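Local coordinates for protein arabinan-endo 1,5-alpha-l-arabinase (Bacillus subtilis, PDB 1UV4) that catalyses the internal hydrolysis of alpha-1,5-linked L-arabinofuranosyl chains in linear and sugar beet arabinan, as a secreted, calcium-binding five-bladed beta-propeller of glycoside hydrolase family 43, at residues 79-84 with 136-141; 85-90 with 112-117; 157-162 with 166-171; 187-192 with 196-201; 215-220 with 228-233. All coordinates share one frame; numbering follows the deposited sequence.

Contact 1 of 5, residues 79-84 with 136-141; sequences QYYNGK and LTFDKD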
# COMPACT_ATOMS: atom_id res chain seq x y z
N GLN A 79 0.14 6.83 8.60
CA GLN A 79 0.38 8.26 8.56
C GLN A 79 0.18 8.83 9.94
O GLN A 79 -0.62 8.33 10.71
CB GLN A 79 -0.63 8.98 7.70
CG GLN A 79 -0.56 8.74 6.21
CD GLN A 79 0.60 9.45 5.50
OE1 GLN A 79 1.14 8.92 4.53
NE2 GLN A 79 0.99 10.60 5.98
N TYR A 80 0.84 9.94 10.22
CA TYR A 80 0.53 10.75 11.40
C TYR A 80 -0.36 11.93 10.96
O TYR A 80 0.01 12.68 10.09
CB TYR A 80 1.83 11.24 12.08
CG TYR A 80 1.63 11.86 13.44
CD1 TYR A 80 1.63 11.09 14.60
CD2 TYR A 80 1.45 13.20 13.55
CE1 TYR A 80 1.46 11.67 15.85
CE2 TYR A 80 1.28 13.81 14.80
CZ TYR A 80 1.28 13.03 15.95
OH TYR A 80 1.12 13.70 17.17
N TYR A 81 -1.54 12.09 11.56
CA TYR A 81 -2.49 13.13 11.15
C TYR A 81 -3.33 13.49 12.34
O TYR A 81 -3.78 12.57 13.04
CB TYR A 81 -3.39 12.59 10.01
CG TYR A 81 -4.58 13.44 9.68
CD1 TYR A 81 -4.43 14.70 9.14
CD2 TYR A 81 -5.88 12.96 9.90
CE1 TYR A 81 -5.56 15.50 8.83
CE2 TYR A 81 -6.99 13.72 9.59
CZ TYR A 81 -6.85 14.98 9.05
OH TYR A 81 -7.94 15.76 8.73
N ASN A 82 -3.51 14.79 12.57
CA ASN A 82 -4.43 15.28 13.62
C ASN A 82 -4.08 14.74 15.04
O ASN A 82 -4.95 14.30 15.80
CB ASN A 82 -5.87 14.93 13.17
CG ASN A 82 -6.89 15.63 13.96
OD1 ASN A 82 -6.75 16.81 14.25
ND2 ASN A 82 -7.93 14.91 14.35
N GLY A 83 -2.78 14.67 15.32
CA GLY A 83 -2.22 14.16 16.57
C GLY A 83 -2.10 12.65 16.85
O GLY A 83 -1.80 12.25 17.97
N LYS A 84 -2.31 11.81 15.85
CA LYS A 84 -2.25 10.35 16.04
C LYS A 84 -1.68 9.69 14.82
O LYS A 84 -1.77 10.22 13.74
CB LYS A 84 -3.65 9.74 16.23
CG LYS A 84 -4.26 10.06 17.57
CD LYS A 84 -5.59 9.36 17.75
CE LYS A 84 -6.26 9.76 19.05
NZ LYS A 84 -7.73 9.67 18.90
N LEU A 136 -3.90 5.73 2.78
CA LEU A 136 -4.43 7.01 3.27
C LEU A 136 -3.72 8.11 2.49
O LEU A 136 -2.48 8.15 2.36
CB LEU A 136 -4.15 7.15 4.78
CG LEU A 136 -4.59 8.47 5.40
CD1 LEU A 136 -6.10 8.71 5.31
CD2 LEU A 136 -4.17 8.50 6.88
N THR A 137 -4.52 9.03 1.96
CA THR A 137 -3.96 10.18 1.29
C THR A 137 -4.75 11.43 1.70
O THR A 137 -5.75 11.35 2.39
CB THR A 137 -3.95 9.94 -0.23
OG1 THR A 137 -3.25 11.00 -0.89
CG2 THR A 137 -5.32 9.93 -0.82
N PHE A 138 -4.23 12.55 1.29
CA PHE A 138 -4.80 13.86 1.61
C PHE A 138 -4.99 14.66 0.37
O PHE A 138 -4.10 14.70 -0.51
CB PHE A 138 -3.97 14.59 2.65
CG PHE A 138 -3.81 13.81 3.91
CD1 PHE A 138 -4.76 13.87 4.92
CD2 PHE A 138 -2.76 12.91 4.03
CE1 PHE A 138 -4.63 13.10 6.04
CE2 PHE A 138 -2.65 12.15 5.14
CZ PHE A 138 -3.58 12.23 6.13
N ASP A 139 -6.15 15.31 0.28
CA ASP A 139 -6.43 16.10 -0.91
C ASP A 139 -5.83 17.51 -0.79
O ASP A 139 -5.10 17.82 0.18
CB ASP A 139 -7.95 16.11 -1.21
CG ASP A 139 -8.78 16.80 -0.14
OD1 ASP A 139 -8.27 17.66 0.61
OD2 ASP A 139 -10.00 16.59 0.01
N LYS A 140 -6.05 18.35 -1.79
CA LYS A 140 -5.47 19.67 -1.77
C LYS A 140 -5.86 20.55 -0.58
O LYS A 140 -5.16 21.52 -0.26
CB LYS A 140 -5.77 20.42 -3.08
CG LYS A 140 -7.18 20.86 -3.22
CD LYS A 140 -7.35 21.90 -4.32
CE LYS A 140 -7.21 23.35 -3.80
NZ LYS A 140 -8.32 23.93 -2.89
N ASP A 141 -6.99 20.24 0.05
CA ASP A 141 -7.42 20.91 1.27
C ASP A 141 -6.99 20.19 2.53
O ASP A 141 -7.43 20.55 3.59
CB ASP A 141 -8.95 21.00 1.31
CG ASP A 141 -9.51 21.70 0.14
OD1 ASP A 141 -8.89 22.69 -0.29
OD2 ASP A 141 -10.56 21.30 -0.43
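Phe138 lays one corner of its ring over a face of Tyr81, its CE1 lying 3.5 Å from Tyr81 CD1 and displaced toward the rim of the tyrosine. The two planes meet at 46° with centroids 4.9 Å apart, an oblique aromatic pair. With its CG anti to the backbone N (chi1 169°), Tyr81 extends to where Phe138 can lie over it. On the other side of the ring's tip, Gln79 NE2 lies at the edge, near the ring plane, 4.0 Å from Phe138 CE2. Gln79 is bent at chi2, and its aliphatic part meets Leu136: both CB and CG of the glutamine lie 3.7 Å from Leu136 CD2. No hydrogen bond links the segments, and the strand axes stay 9.0 Å apart at 47°, so side chains alone bridge them. Strand 74-81 is an outermost strand of its four-stranded antiparallel sheet, and strand 135-138 belongs to the next blade; Pro144 of strand 144-148 touches Tyr81, Leu136 and Phe138, while Leu160 of strand 155-160 packs on Leu136.

Contact 2 of 5, residues 85-90 with 112-117; sequences YWLYYS and GGWKDE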
# COMPACT_ATOMS: atom_id res chain seq x y z
N TYR A 85 -1.08 8.52 15.02
CA TYR A 85 -0.79 7.60 13.94
C TYR A 85 -2.03 6.81 13.61
O TYR A 85 -2.73 6.35 14.51
CB TYR A 85 0.30 6.62 14.38
CG TYR A 85 1.63 7.23 14.67
CD1 TYR A 85 2.47 7.62 13.65
CD2 TYR A 85 2.10 7.35 15.98
CE1 TYR A 85 3.70 8.14 13.89
CE2 TYR A 85 3.33 7.92 16.25
CZ TYR A 85 4.15 8.29 15.19
OH TYR A 85 5.39 8.82 15.41
N TRP A 86 -2.28 6.65 12.32
CA TRP A 86 -3.40 5.87 11.79
C TRP A 86 -2.81 4.76 10.95
O TRP A 86 -2.09 5.01 9.98
CB TRP A 86 -4.34 6.74 10.97
CG TRP A 86 -4.77 7.94 11.73
CD1 TRP A 86 -4.19 9.17 11.73
CD2 TRP A 86 -5.86 8.00 12.63
NE1 TRP A 86 -4.88 10.01 12.57
CE2 TRP A 86 -5.90 9.31 13.15
CE3 TRP A 86 -6.80 7.07 13.06
CZ2 TRP A 86 -6.88 9.69 14.05
CZ3 TRP A 86 -7.75 7.44 13.96
CH2 TRP A 86 -7.79 8.75 14.44
N LEU A 87 -3.16 3.55 11.32
CA LEU A 87 -2.65 2.34 10.74
C LEU A 87 -3.80 1.58 10.08
O LEU A 87 -4.66 1.05 10.80
CB LEU A 87 -1.99 1.45 11.84
CG LEU A 87 -1.48 0.07 11.41
CD1 LEU A 87 -0.43 0.22 10.32
CD2 LEU A 87 -0.90 -0.72 12.57
N TYR A 88 -3.88 1.63 8.75
CA TYR A 88 -4.86 0.85 8.00
C TYR A 88 -4.17 -0.48 7.65
O TYR A 88 -2.96 -0.52 7.39
CB TYR A 88 -5.33 1.56 6.74
CG TYR A 88 -6.16 2.80 7.03
CD1 TYR A 88 -5.58 4.03 7.27
CD2 TYR A 88 -7.54 2.74 7.07
CE1 TYR A 88 -6.33 5.15 7.55
CE2 TYR A 88 -8.29 3.87 7.32
CZ TYR A 88 -7.70 5.06 7.60
OH TYR A 88 -8.45 6.15 7.85
N TYR A 89 -4.90 -1.58 7.59
CA TYR A 89 -4.30 -2.88 7.30
C TYR A 89 -5.38 -3.79 6.71
O TYR A 89 -6.57 -3.49 6.81
CB TYR A 89 -3.67 -3.47 8.58
CG TYR A 89 -4.71 -3.70 9.62
CD1 TYR A 89 -5.08 -2.69 10.50
CD2 TYR A 89 -5.40 -4.90 9.69
CE1 TYR A 89 -6.09 -2.87 11.41
CE2 TYR A 89 -6.38 -5.09 10.57
CZ TYR A 89 -6.75 -4.08 11.45
OH TYR A 89 -7.77 -4.29 12.37
N SER A 90 -4.96 -4.95 6.20
CA SER A 90 -5.86 -5.85 5.47
C SER A 90 -5.99 -7.18 6.20
O SER A 90 -5.00 -7.75 6.69
CB SER A 90 -5.34 -6.17 4.05
OG SER A 90 -4.78 -5.05 3.43
N GLY A 112 4.38 0.66 20.97
CA GLY A 112 3.73 -0.55 20.46
C GLY A 112 2.30 -0.75 20.93
O GLY A 112 1.78 -1.87 20.86
N GLY A 113 1.67 0.31 21.44
CA GLY A 113 0.29 0.24 21.90
C GLY A 113 -0.64 0.77 20.80
O GLY A 113 -0.44 1.90 20.31
N TRP A 114 -1.63 -0.04 20.41
CA TRP A 114 -2.56 0.30 19.33
C TRP A 114 -4.03 0.15 19.77
O TRP A 114 -4.42 -0.85 20.36
CB TRP A 114 -2.29 -0.53 18.06
CG TRP A 114 -0.99 -0.18 17.48
CD1 TRP A 114 0.23 -0.75 17.76
CD2 TRP A 114 -0.74 0.85 16.53
NE1 TRP A 114 1.22 -0.11 17.03
CE2 TRP A 114 0.65 0.88 16.29
CE3 TRP A 114 -1.56 1.78 15.88
CZ2 TRP A 114 1.23 1.75 15.39
CZ3 TRP A 114 -0.97 2.67 14.99
CH2 TRP A 114 0.42 2.66 14.77
N LYS A 115 -4.82 1.17 19.51
CA LYS A 115 -6.25 1.15 19.79
C LYS A 115 -7.00 0.63 18.53
O LYS A 115 -6.80 1.13 17.43
CB LYS A 115 -6.74 2.55 20.08
CG LYS A 115 -8.23 2.67 20.40
CD LYS A 115 -8.59 4.13 20.66
CE LYS A 115 -10.07 4.44 20.37
NZ LYS A 115 -10.47 5.83 20.82
N ASP A 116 -7.85 -0.36 18.73
CA ASP A 116 -8.71 -0.89 17.70
C ASP A 116 -9.85 0.09 17.37
O ASP A 116 -10.72 0.34 18.20
CB ASP A 116 -9.26 -2.26 18.17
CG ASP A 116 -10.19 -2.90 17.20
OD1 ASP A 116 -10.20 -2.54 16.00
OD2 ASP A 116 -11.00 -3.75 17.64
N GLU A 117 -9.81 0.64 16.15
CA GLU A 117 -10.86 1.51 15.64
C GLU A 117 -11.90 0.81 14.79
O GLU A 117 -12.91 1.42 14.41
CB GLU A 117 -10.24 2.64 14.81
CG GLU A 117 -9.19 3.49 15.56
CD GLU A 117 -9.76 4.58 16.43
OE1 GLU A 117 -11.02 4.80 16.42
OE2 GLU A 117 -8.95 5.19 17.22
O HOH W 1 -8.06 -2.44 14.20
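The two backbones stay well apart, the nearest pair of CA atoms being Leu87 and Trp114 at 8.8 Å, because strand 99-106 runs between strands 84-91 and 115-123. The gap is spanned chiefly by the Trp114 indole. Leu87 CD2 stands 4.0 Å from the centroid of the six-membered ring of Trp114 and 4° off its normal, a CH-pi contact over the face. Leu87 CB approaches the same ring at CZ3, 3.5 Å away, and Tyr85 CB comes obliquely to CH2 of Trp114 at 4.0 Å. With CG anti to its carbonyl carbon (chi1 -66°), Trp114 reaches across with its benzo end. Glu117 OE2, hydrogen-bonded to Ser105 OG, meets the Trp86 ring obliquely, 4.1 Å from Trp86 CZ3, the ring and carboxylate planes 51° apart. A water accepts from Tyr89 OH (2.6 Å) and donates to Asp116 OD1 (2.8 Å); they also bond to Trp62 and Trp61 respectively. Direct contact is mainly apolar, with one carboxylate oxygen beside an indole; a polar link passes through water.

Contact 3 of 5, residues 157-162 with 166-171; sequences LTKLDK and KPTGSL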
# COMPACT_ATOMS: atom_id res chain seq x y z
N LEU A 157 -11.55 4.26 -4.48
CA LEU A 157 -11.28 5.48 -3.72
C LEU A 157 -12.54 5.98 -3.01
O LEU A 157 -13.58 6.03 -3.60
CB LEU A 157 -10.75 6.55 -4.65
CG LEU A 157 -10.46 7.92 -4.07
CD1 LEU A 157 -9.22 7.89 -3.23
CD2 LEU A 157 -10.37 8.98 -5.19
N THR A 158 -12.40 6.29 -1.72
CA THR A 158 -13.47 6.92 -0.98
C THR A 158 -12.89 8.07 -0.14
O THR A 158 -11.79 8.00 0.38
CB THR A 158 -14.20 5.90 -0.06
OG1 THR A 158 -15.22 6.55 0.70
CG2 THR A 158 -13.23 5.28 0.94
N LYS A 159 -13.72 9.08 0.04
CA LYS A 159 -13.44 10.14 1.00
C LYS A 159 -13.58 9.52 2.38
O LYS A 159 -14.32 8.52 2.60
CB LYS A 159 -14.38 11.33 0.83
CG LYS A 159 -14.01 12.59 1.61
CD LYS A 159 -14.83 13.80 1.12
CE LYS A 159 -14.70 14.98 2.07
NZ LYS A 159 -13.38 15.56 2.08
N LEU A 160 -12.92 10.11 3.36
CA LEU A 160 -13.03 9.71 4.75
C LEU A 160 -13.56 10.86 5.59
O LEU A 160 -13.29 12.03 5.35
CB LEU A 160 -11.65 9.31 5.30
CG LEU A 160 -11.01 8.07 4.68
CD1 LEU A 160 -9.55 7.96 5.14
CD2 LEU A 160 -11.77 6.82 4.99
N ASP A 161 -14.30 10.51 6.65
CA ASP A 161 -14.70 11.50 7.62
C ASP A 161 -13.48 11.85 8.46
O ASP A 161 -12.84 10.97 9.01
CB ASP A 161 -15.82 10.90 8.48
CG ASP A 161 -16.37 11.84 9.47
OD1 ASP A 161 -15.64 12.25 10.41
OD2 ASP A 161 -17.56 12.20 9.45
N LYS A 162 -13.16 13.14 8.58
CA LYS A 162 -11.89 13.52 9.20
C LYS A 162 -11.92 13.28 10.72
O LYS A 162 -10.87 13.10 11.33
CB LYS A 162 -11.53 14.98 8.86
CG LYS A 162 -12.49 16.00 9.38
CD LYS A 162 -12.64 17.15 8.38
CE LYS A 162 -11.64 18.27 8.60
NZ LYS A 162 -12.32 19.50 9.16
N LYS A 166 -13.17 7.01 8.84
CA LYS A 166 -13.92 5.95 8.11
C LYS A 166 -14.61 6.53 6.86
O LYS A 166 -14.79 7.77 6.78
CB LYS A 166 -14.98 5.35 9.03
CG LYS A 166 -14.47 4.82 10.38
CD LYS A 166 -13.52 3.63 10.22
CE LYS A 166 -13.09 3.02 11.56
NZ LYS A 166 -14.16 2.13 12.15
N PRO A 167 -15.02 5.68 5.93
CA PRO A 167 -15.58 6.17 4.68
C PRO A 167 -16.85 6.99 4.80
O PRO A 167 -17.75 6.73 5.65
CB PRO A 167 -15.86 4.89 3.91
CG PRO A 167 -14.86 3.89 4.48
CD PRO A 167 -14.87 4.20 5.92
N THR A 168 -16.92 7.94 3.86
CA THR A 168 -18.10 8.77 3.66
C THR A 168 -18.27 8.96 2.16
O THR A 168 -17.30 8.99 1.44
CB THR A 168 -17.95 10.13 4.38
OG1 THR A 168 -19.12 10.93 4.23
CG2 THR A 168 -16.90 10.99 3.76
N GLY A 169 -19.51 9.11 1.72
CA GLY A 169 -19.81 9.34 0.32
C GLY A 169 -19.71 8.11 -0.56
O GLY A 169 -19.82 6.97 -0.12
N SER A 170 -19.52 8.37 -1.86
CA SER A 170 -19.49 7.35 -2.88
C SER A 170 -18.13 6.67 -3.01
O SER A 170 -17.09 7.24 -2.68
CB SER A 170 -19.84 7.96 -4.26
OG SER A 170 -21.00 8.76 -4.24
N LEU A 171 -18.14 5.46 -3.52
CA LEU A 171 -16.96 4.72 -3.86
C LEU A 171 -16.62 4.93 -5.32
O LEU A 171 -17.42 4.59 -6.20
CB LEU A 171 -17.19 3.22 -3.56
CG LEU A 171 -15.94 2.35 -3.57
CD1 LEU A 171 -14.90 2.74 -2.50
CD2 LEU A 171 -16.30 0.87 -3.39
O HOH W 2 -17.71 5.50 0.62
O HOH W 3 -16.37 9.31 -1.12
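Lys159 O is gripped by two donors: Thr168 N from across the hairpin at 2.9 Å, with an N-H...O angle of 164°, and the neighbouring Thr158 OG1, also at 2.9 Å. Thr168 N approaches from above the carbonyl plane, whereas the Thr158 hydroxyl is nearer to that plane. Having OG1 anti to the backbone N (chi1 178°) brings the hydroxyl beside its own carbonyl carbon, within range of the next carbonyl. A second backbone bond, Asp161 N to Lys166 O, is 2.8 Å long and nearly straight at 169°. Waters complete the link where the second segment turns at Gly169. One donates to both Thr158 OG1 and Gly169 O; another bridges Lys159 N, from which it accepts, to the carbonyls of Thr168 and Ser170, beside the corner.

Side chains pack on both flanks. The Thr168 methyl CG2 lies alongside Lys159, 3.9 Å from its CB, both side chains pointing the same way. Leu160 CD2 touches Pro167 CD at 4.2 Å, and Pro167 CB meets Thr158 OG1 at 3.7 Å. Lys166 NZ leaves the hairpin to bond Glu117 O and Leu119 O. The arrangement is that of a beta hairpin whose returning strand turns a corner, here at the outer side of a propeller blade.

Contact 4 of 5, residues 187-192 with 196-201; sequences PTLTYQ and YYLMVS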
# COMPACT_ATOMS: atom_id res chain seq x y z
N PRO A 187 -2.34 0.56 -4.36
CA PRO A 187 -2.22 1.97 -4.71
C PRO A 187 -1.40 2.80 -3.71
O PRO A 187 -1.36 2.54 -2.53
CB PRO A 187 -3.67 2.44 -4.71
CG PRO A 187 -4.31 1.60 -3.67
CD PRO A 187 -3.70 0.21 -3.91
N THR A 188 -0.79 3.85 -4.27
CA THR A 188 -0.25 4.96 -3.49
C THR A 188 -0.59 6.24 -4.23
O THR A 188 -0.60 6.28 -5.43
CB THR A 188 1.29 4.79 -3.23
OG1 THR A 188 1.73 5.82 -2.32
CG2 THR A 188 2.12 4.96 -4.46
N LEU A 189 -0.98 7.27 -3.48
CA LEU A 189 -1.56 8.47 -4.05
C LEU A 189 -1.09 9.67 -3.30
O LEU A 189 -1.16 9.67 -2.07
CB LEU A 189 -3.10 8.32 -3.97
CG LEU A 189 -4.13 9.00 -4.90
CD1 LEU A 189 -3.55 9.54 -6.15
CD2 LEU A 189 -5.39 8.17 -5.19
N THR A 190 -0.64 10.71 -4.02
CA THR A 190 -0.14 11.93 -3.42
C THR A 190 -0.51 13.11 -4.29
O THR A 190 -0.72 12.95 -5.50
CB THR A 190 1.40 11.83 -3.24
OG1 THR A 190 1.90 12.98 -2.50
CG2 THR A 190 2.15 11.87 -4.57
N TYR A 191 -0.59 14.29 -3.68
CA TYR A 191 -0.84 15.53 -4.40
C TYR A 191 0.44 16.37 -4.40
O TYR A 191 0.96 16.73 -3.33
CB TYR A 191 -2.01 16.25 -3.72
CG TYR A 191 -2.38 17.56 -4.36
CD1 TYR A 191 -3.06 17.59 -5.57
CD2 TYR A 191 -2.02 18.74 -3.75
CE1 TYR A 191 -3.39 18.81 -6.16
CE2 TYR A 191 -2.30 19.95 -4.33
CZ TYR A 191 -3.02 19.98 -5.52
OH TYR A 191 -3.29 21.23 -6.05
N GLN A 192 0.96 16.67 -5.60
CA GLN A 192 2.20 17.45 -5.75
C GLN A 192 2.03 18.36 -6.95
O GLN A 192 1.59 17.90 -8.00
CB GLN A 192 3.39 16.52 -6.05
CG GLN A 192 3.61 15.46 -5.05
CD GLN A 192 4.13 15.98 -3.73
OE1 GLN A 192 4.89 16.97 -3.69
NE2 GLN A 192 3.72 15.35 -2.64
N TYR A 196 -2.83 15.33 -8.74
CA TYR A 196 -2.90 14.05 -8.04
C TYR A 196 -2.14 13.01 -8.84
O TYR A 196 -2.28 12.90 -10.05
CB TYR A 196 -4.35 13.63 -7.82
CG TYR A 196 -5.06 14.59 -6.88
CD1 TYR A 196 -4.94 14.50 -5.50
CD2 TYR A 196 -5.84 15.61 -7.39
CE1 TYR A 196 -5.58 15.37 -4.63
CE2 TYR A 196 -6.49 16.50 -6.54
CZ TYR A 196 -6.37 16.38 -5.15
OH TYR A 196 -7.03 17.26 -4.31
N TYR A 197 -1.29 12.25 -8.15
CA TYR A 197 -0.55 11.15 -8.74
C TYR A 197 -0.93 9.84 -8.12
O TYR A 197 -0.95 9.74 -6.88
CB TYR A 197 0.97 11.33 -8.60
CG TYR A 197 1.50 12.52 -9.37
CD1 TYR A 197 1.90 12.41 -10.71
CD2 TYR A 197 1.56 13.78 -8.76
CE1 TYR A 197 2.35 13.52 -11.41
CE2 TYR A 197 2.01 14.92 -9.49
CZ TYR A 197 2.41 14.78 -10.80
OH TYR A 197 2.86 15.87 -11.51
N LEU A 198 -1.24 8.86 -8.95
CA LEU A 198 -1.55 7.49 -8.52
C LEU A 198 -0.46 6.56 -9.05
O LEU A 198 -0.17 6.54 -10.24
CB LEU A 198 -2.87 7.05 -9.07
CG LEU A 198 -3.26 5.61 -8.77
CD1 LEU A 198 -3.47 5.34 -7.28
CD2 LEU A 198 -4.54 5.27 -9.53
N MET A 199 0.19 5.81 -8.17
CA MET A 199 1.01 4.69 -8.55
C MET A 199 0.32 3.39 -8.14
O MET A 199 -0.32 3.34 -7.10
CB MET A 199 2.37 4.73 -7.87
CG MET A 199 3.14 5.93 -8.10
SD MET A 199 4.82 5.75 -7.36
CE MET A 199 5.57 7.27 -7.83
N VAL A 200 0.42 2.37 -8.99
CA VAL A 200 -0.09 1.05 -8.68
C VAL A 200 0.99 0.03 -9.01
O VAL A 200 1.94 0.31 -9.73
CB VAL A 200 -1.39 0.72 -9.45
CG1 VAL A 200 -2.44 1.73 -9.16
CG2 VAL A 200 -1.13 0.65 -10.94
N SER A 201 0.91 -1.14 -8.39
CA SER A 201 1.67 -2.30 -8.83
C SER A 201 0.88 -3.06 -9.89
O SER A 201 -0.27 -3.40 -9.65
CB SER A 201 1.95 -3.20 -7.63
OG SER A 201 2.75 -2.52 -6.68
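Tyr191 runs across the face of Tyr196 from CB outward: CB lies 3.8 Å from Tyr196 CE1, CG follows over the same side, CD1 stands above the ring centre, 3.4 Å over its plane, CE1 passes 3.9 Å from Tyr196 CE2, and Tyr191 CZ packs on Lys140 CB at 3.7 Å. The rings meet obliquely, their planes 46° apart, and different first torsions bring them together: Tyr191 has CG anti to its backbone N (chi1 180°), while Tyr196 has it anti to the carbonyl carbon. Tyr196 OH is hydrogen-bonded to Lys140 N.

Tyr191 and Tyr196 form a non-hydrogen-bonded antiparallel pair, as do Leu189 and Leu198 on the same face. The hydrogen-bonded pairs Thr190/Tyr197, between these two, and Thr188/Met199, beyond Leu189/Leu198, each carry two backbone bonds. On the face carrying Thr188, Thr190, Tyr197 and Met199, Thr188 CG2 presses against Met199 CB at 3.4 Å, tighter than usual for two carbons, the side chains lying side by side. Gln192 NE2 folds back to Thr190 OG1 at 3.0 Å, with the acceptor in its amide plane, and Gln192 O meets the Tyr197 ring at its edge, 3.4 Å from CE2.

The hairpin therefore combines a regular backbone ladder with an aromatic end and, at the other, one buried threonine hydroxyl: Thr188 OG1 bonds to the calcium-site carboxylates of Glu135 and Asp257, a second-shell group that would help fix their orientation.

Contact 5 of 5, residues 215-220 with 228-233; sequences IAYGRS and LDKSGK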
# COMPACT_ATOMS: atom_id res chain seq x y z
N ILE A 215 5.92 -1.21 -11.43
CA ILE A 215 5.30 -0.04 -10.81
C ILE A 215 4.88 0.91 -11.93
O ILE A 215 5.72 1.26 -12.73
CB ILE A 215 6.23 0.65 -9.84
CG1 ILE A 215 6.57 -0.28 -8.69
CG2 ILE A 215 5.66 1.93 -9.32
CD1 ILE A 215 7.66 0.18 -7.82
N ALA A 216 3.62 1.31 -11.95
CA ALA A 216 3.02 2.13 -13.02
C ALA A 216 2.36 3.38 -12.43
O ALA A 216 1.85 3.30 -11.35
CB ALA A 216 2.01 1.34 -13.81
N TYR A 217 2.32 4.48 -13.21
CA TYR A 217 1.77 5.74 -12.68
C TYR A 217 0.97 6.56 -13.66
O TYR A 217 1.06 6.40 -14.88
CB TYR A 217 2.85 6.58 -12.03
CG TYR A 217 3.92 7.04 -12.96
CD1 TYR A 217 3.75 8.16 -13.78
CD2 TYR A 217 5.15 6.37 -13.04
CE1 TYR A 217 4.74 8.59 -14.63
CE2 TYR A 217 6.12 6.78 -13.88
CZ TYR A 217 5.96 7.89 -14.68
OH TYR A 217 6.97 8.31 -15.52
N GLY A 218 0.15 7.44 -13.11
CA GLY A 218 -0.62 8.39 -13.91
C GLY A 218 -0.95 9.59 -13.04
O GLY A 218 -0.68 9.61 -11.83
N ARG A 219 -1.53 10.62 -13.64
CA ARG A 219 -1.85 11.87 -12.91
C ARG A 219 -3.22 12.41 -13.31
O ARG A 219 -3.68 12.21 -14.45
CB ARG A 219 -0.78 12.94 -13.13
CG ARG A 219 -0.80 13.64 -14.49
CD ARG A 219 0.38 14.54 -14.76
NE ARG A 219 0.22 15.25 -16.03
CZ ARG A 219 1.11 16.12 -16.53
NH1 ARG A 219 2.22 16.40 -15.86
NH2 ARG A 219 0.87 16.70 -17.68
N SER A 220 -3.78 13.24 -12.44
CA SER A 220 -5.10 13.77 -12.64
C SER A 220 -5.25 15.11 -11.91
O SER A 220 -4.74 15.28 -10.83
CB SER A 220 -6.14 12.79 -12.14
OG SER A 220 -7.44 13.34 -12.28
N LEU A 228 -4.29 9.83 -15.99
CA LEU A 228 -3.77 9.64 -17.34
C LEU A 228 -2.26 9.40 -17.27
O LEU A 228 -1.57 10.06 -16.49
CB LEU A 228 -4.03 10.88 -18.22
CG LEU A 228 -5.48 11.29 -18.33
CD1 LEU A 228 -5.55 12.47 -19.29
CD2 LEU A 228 -6.40 10.15 -18.78
N ASP A 229 -1.76 8.45 -18.05
CA ASP A 229 -0.34 8.24 -18.15
C ASP A 229 0.34 9.22 -19.12
O ASP A 229 -0.32 10.10 -19.67
CB ASP A 229 -0.01 6.76 -18.43
CG ASP A 229 -0.40 6.28 -19.78
OD1 ASP A 229 -0.50 7.07 -20.76
OD2 ASP A 229 -0.48 5.05 -20.04
N LYS A 230 1.66 9.11 -19.29
CA LYS A 230 2.39 10.08 -20.12
C LYS A 230 1.92 10.09 -21.57
O LYS A 230 2.03 11.11 -22.26
CB LYS A 230 3.89 9.84 -20.10
CG LYS A 230 4.57 10.18 -18.82
CD LYS A 230 6.06 10.13 -19.02
CE LYS A 230 6.74 10.29 -17.72
NZ LYS A 230 8.19 10.00 -17.76
N SER A 231 1.41 8.96 -22.04
CA SER A 231 0.87 8.85 -23.40
C SER A 231 -0.57 9.36 -23.52
O SER A 231 -1.10 9.41 -24.61
CB SER A 231 0.93 7.39 -23.87
OG SER A 231 -0.16 6.62 -23.37
N GLY A 232 -1.20 9.70 -22.41
CA GLY A 232 -2.60 10.14 -22.39
C GLY A 232 -3.65 9.07 -22.12
O GLY A 232 -4.85 9.37 -22.13
N LYS A 233 -3.22 7.84 -21.85
CA LYS A 233 -4.11 6.73 -21.64
C LYS A 233 -4.56 6.67 -20.18
O LYS A 233 -3.79 6.78 -19.22
CB LYS A 233 -3.45 5.42 -22.06
CG LYS A 233 -4.40 4.26 -22.01
CD LYS A 233 -3.98 3.13 -22.84
CE LYS A 233 -4.89 1.94 -22.58
NZ LYS A 233 -5.02 1.01 -23.72
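A single antiparallel bridge ties the loop that follows strand 212-220 back to the end of that strand. Arg219 and Leu228 form a hydrogen-bonded pair: Arg219 N donates to Leu228 O and Leu228 N to Arg219 O, each at 2.9 Å, with N-H...O angles of 158° and 174°. Farther along, the extended Lys230 chain reaches the edge of the Tyr217 ring, its NZ 3.1 Å from Tyr217 OH. Within the loop, Asp229 OD1 receives Ser231 OG at 2.7 Å on the syn side and Lys233 N at 3.0 Å from above the carboxylate plane. Its CG lies between the backbone N and carbonyl carbon (chi1 69°), turning the carboxylate into the loop, and OD2 bonds Gly240 N. Asp229 to Gly232 make a type I beta turn, with Gly232 N bonded to Asp229 O: a type I turn braced by its own aspartate, in the loop leading from strand 212-220 to strand 241-244, an outermost strand of the blade.

How the contacts relate
Contacts 4 and 5 share a sheet: strands 195-203 and 212-220 are neighbours, with Tyr196 N hydrogen-bonded to Ser220 O at 2.8 Å, and the contact centres lie about 10 Å apart. Contact 1 bridges two blades, sharing one sheet with contact 2, where Gln79 O accepts from Trp86 N at 2.9 Å, and another with contact 3. It also reaches contact 4 where Thr137 OG1 meets Leu189 O at 2.7 Å. Contacts 2 and 3 touch at Tyr88 OH and Leu160 CD1, 3.4 Å apart. Contacts 1 and 4 come nearest the metal: side chains of Gln79 and Thr188 are about 4 and 5 Å from a calcium ion, whereas contacts 2 and 5, with centres about 32 Å apart, occupy opposite sides of the chain's centre.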